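Local coordinates for acetylcholine-binding protein (Bulinus truncatus, PDB 2BJ0) that probably binds acetylcholine and related ligands as a soluble pentameric counterpart of the ligand-binding domain of nicotinic acetylcholine receptors, at residues A[29-34]-A[137-142]. Residues are numbered along the deposited sequence; the frame is centred on the assembly and turned at random.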
loop_
_atom_site.group_PDB
_atom_site.type_symbol
_atom_site.label_atom_id
_atom_site.label_comp_id
_atom_site.label_asym_id
_atom_site.label_seq_id
_atom_site.Cartn_x
_atom_site.Cartn_y
_atom_site.Cartn_z
ATOM N N LEU A 29 27.635 -4.142 -7.533
ATOM C CA LEU A 29 26.438 -3.765 -8.305
ATOM C C LEU A 29 26.734 -3.733 -9.777
ATOM O O LEU A 29 27.773 -3.202 -10.200
ATOM C CB LEU A 29 25.972 -2.356 -7.937
ATOM C CG LEU A 29 25.535 -2.113 -6.506
ATOM C CD1 LEU A 29 25.031 -0.670 -6.331
ATOM C CD2 LEU A 29 24.471 -3.153 -6.146
ATOM N N ASN A 30 25.831 -4.320 -10.545
ATOM C CA ASN A 30 25.760 -4.186 -11.994
ATOM C C ASN A 30 24.314 -3.817 -12.293
ATOM O O ASN A 30 23.462 -4.009 -11.434
ATOM C CB ASN A 30 26.164 -5.485 -12.695
ATOM C CG ASN A 30 27.691 -5.624 -12.834
ATOM O OD1 ASN A 30 28.266 -6.630 -12.440
ATOM N ND2 ASN A 30 28.345 -4.584 -13.363
ATOM N N PHE A 31 24.040 -3.288 -13.480
ATOM C CA PHE A 31 22.717 -2.802 -13.811
ATOM C C PHE A 31 22.355 -3.218 -15.204
ATOM O O PHE A 31 23.222 -3.390 -16.060
ATOM C CB PHE A 31 22.629 -1.265 -13.691
ATOM C CG PHE A 31 22.890 -0.745 -12.316
ATOM C CD1 PHE A 31 21.855 -0.642 -11.388
ATOM C CD2 PHE A 31 24.160 -0.328 -11.948
ATOM C CE1 PHE A 31 22.076 -0.168 -10.119
ATOM C CE2 PHE A 31 24.387 0.157 -10.680
ATOM C CZ PHE A 31 23.338 0.244 -9.750
ATOM N N LYS A 32 21.062 -3.368 -15.431
ATOM C CA LYS A 32 20.530 -3.585 -16.751
ATOM C C LYS A 32 19.444 -2.539 -16.974
ATOM O O LYS A 32 18.393 -2.573 -16.304
ATOM C CB LYS A 32 19.923 -4.994 -16.877
ATOM C CG LYS A 32 20.913 -6.152 -16.661
ATOM C CD LYS A 32 21.740 -6.358 -17.924
ATOM C CE LYS A 32 23.039 -7.007 -17.590
ATOM N NZ LYS A 32 23.883 -7.176 -18.806
ATOM N N LEU A 33 19.678 -1.620 -17.911
ATOM C CA LEU A 33 18.652 -0.684 -18.307
ATOM C C LEU A 33 17.776 -1.392 -19.331
ATOM O O LEU A 33 18.240 -1.694 -20.414
ATOM C CB LEU A 33 19.240 0.643 -18.833
ATOM C CG LEU A 33 18.264 1.740 -19.289
ATOM C CD1 LEU A 33 17.368 2.190 -18.129
ATOM C CD2 LEU A 33 18.985 2.959 -19.856
ATOM N N MET A 34 16.526 -1.684 -18.942
ATOM C CA MET A 34 15.611 -2.511 -19.740
ATOM C C MET A 34 14.732 -1.730 -20.708
ATOM O O MET A 34 14.417 -2.208 -21.810
ATOM C CB MET A 34 14.709 -3.335 -18.813
ATOM C CG MET A 34 15.464 -4.178 -17.795
ATOM S SD MET A 34 16.482 -5.458 -18.550
ATOM C CE MET A 34 15.224 -6.526 -19.251
ATOM N N ILE A 137 21.731 8.379 -13.191
ATOM C CA ILE A 137 21.069 7.780 -12.032
ATOM C C ILE A 137 22.106 7.480 -10.947
ATOM O O ILE A 137 23.104 6.806 -11.209
ATOM C CB ILE A 137 20.314 6.488 -12.442
ATOM C CG1 ILE A 137 19.165 6.795 -13.386
ATOM C CG2 ILE A 137 19.810 5.744 -11.197
ATOM C CD1 ILE A 137 18.730 5.563 -14.203
ATOM N N LYS A 138 21.854 7.976 -9.737
ATOM C CA LYS A 138 22.772 7.829 -8.612
ATOM C C LYS A 138 22.237 6.804 -7.607
ATOM O O LYS A 138 21.124 6.966 -7.081
ATOM C CB LYS A 138 23.001 9.192 -7.952
ATOM C CG LYS A 138 24.085 9.195 -6.870
ATOM C CD LYS A 138 24.350 10.633 -6.361
ATOM C CE LYS A 138 24.952 10.659 -4.943
ATOM N NZ LYS A 138 25.129 12.076 -4.461
ATOM N N VAL A 139 23.014 5.743 -7.364
ATOM C CA VAL A 139 22.628 4.680 -6.440
ATOM C C VAL A 139 23.669 4.483 -5.354
ATOM O O VAL A 139 24.891 4.380 -5.644
ATOM C CB VAL A 139 22.526 3.319 -7.185
ATOM C CG1 VAL A 139 21.814 2.272 -6.309
ATOM C CG2 VAL A 139 21.839 3.465 -8.541
ATOM N N GLY A 140 23.228 4.395 -4.108
ATOM C CA GLY A 140 24.170 4.037 -3.037
ATOM C C GLY A 140 23.420 3.710 -1.767
ATOM O O GLY A 140 22.185 3.820 -1.737
ATOM N N SER A 141 24.137 3.273 -0.734
ATOM C CA SER A 141 23.492 3.006 0.535
ATOM C C SER A 141 23.077 4.317 1.157
ATOM O O SER A 141 23.841 5.296 1.179
ATOM C CB SER A 141 24.406 2.247 1.472
ATOM O OG SER A 141 23.898 2.223 2.778
ATOM N N TRP A 142 21.852 4.345 1.664
ATOM C CA TRP A 142 21.368 5.538 2.315
ATOM C C TRP A 142 22.001 5.776 3.671
ATOM O O TRP A 142 22.159 6.929 4.067
ATOM C CB TRP A 142 19.847 5.465 2.483
ATOM C CG TRP A 142 19.237 6.780 2.852
ATOM C CD1 TRP A 142 18.645 7.098 4.027
ATOM C CD2 TRP A 142 19.175 7.957 2.037
ATOM N NE1 TRP A 142 18.199 8.398 3.996
ATOM C CE2 TRP A 142 18.506 8.948 2.784
ATOM C CE3 TRP A 142 19.591 8.268 0.731
ATOM C CZ2 TRP A 142 18.251 10.225 2.286
ATOM C CZ3 TRP A 142 19.336 9.550 0.231
ATOM C CH2 TRP A 142 18.686 10.513 1.019
#
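Val139 meets Phe31 and, more loosely, Leu29 in an apolar contact between the two sheets of the chain, buried near its centre. The backbones are too far apart for sheet pairing: the nearest CA atoms, those of Leu29 and Val139, are 9.5 Å apart, and the two segments together bury 130 Å². Val139 and Phe31 approach each other from opposite directions. The main touch runs from Val139 CG2 to Phe31 CZ, at 3.8 Å, with Phe31 CE1 next at 4.0 Å, so the methyl lies at the far end of the ring, which it approaches obliquely. A second branch serves the other neighbour: Val139 CG1, anti to its backbone N (chi1 -167°), comes within 4.4 Å of Leu29 CD1. The valine thus straddles two residues on one side of strand 25-40. This is the core of the immunoglobulin-like beta-sandwich of the Cys-loop receptor ligand-binding domain, where strand 25-40 belongs to one sheet and strand 133-141 to the other. Ile196 touches Phe31, Ile194 packs on Leu29, and Phe87 lies against Val139, extending the apolar layer along the second sheet. Asn30, between the two contact residues, and Lys32, just after them, point away from Val139's strand; Lys32 NZ forms salt bridges with Glu156 and Glu163. Beyond the strand end, Trp142 NE1 donates a hydrogen bond to O of Val113 in a neighbouring subunit, and its ring meets Trp51 of the same subunit edge-to-face.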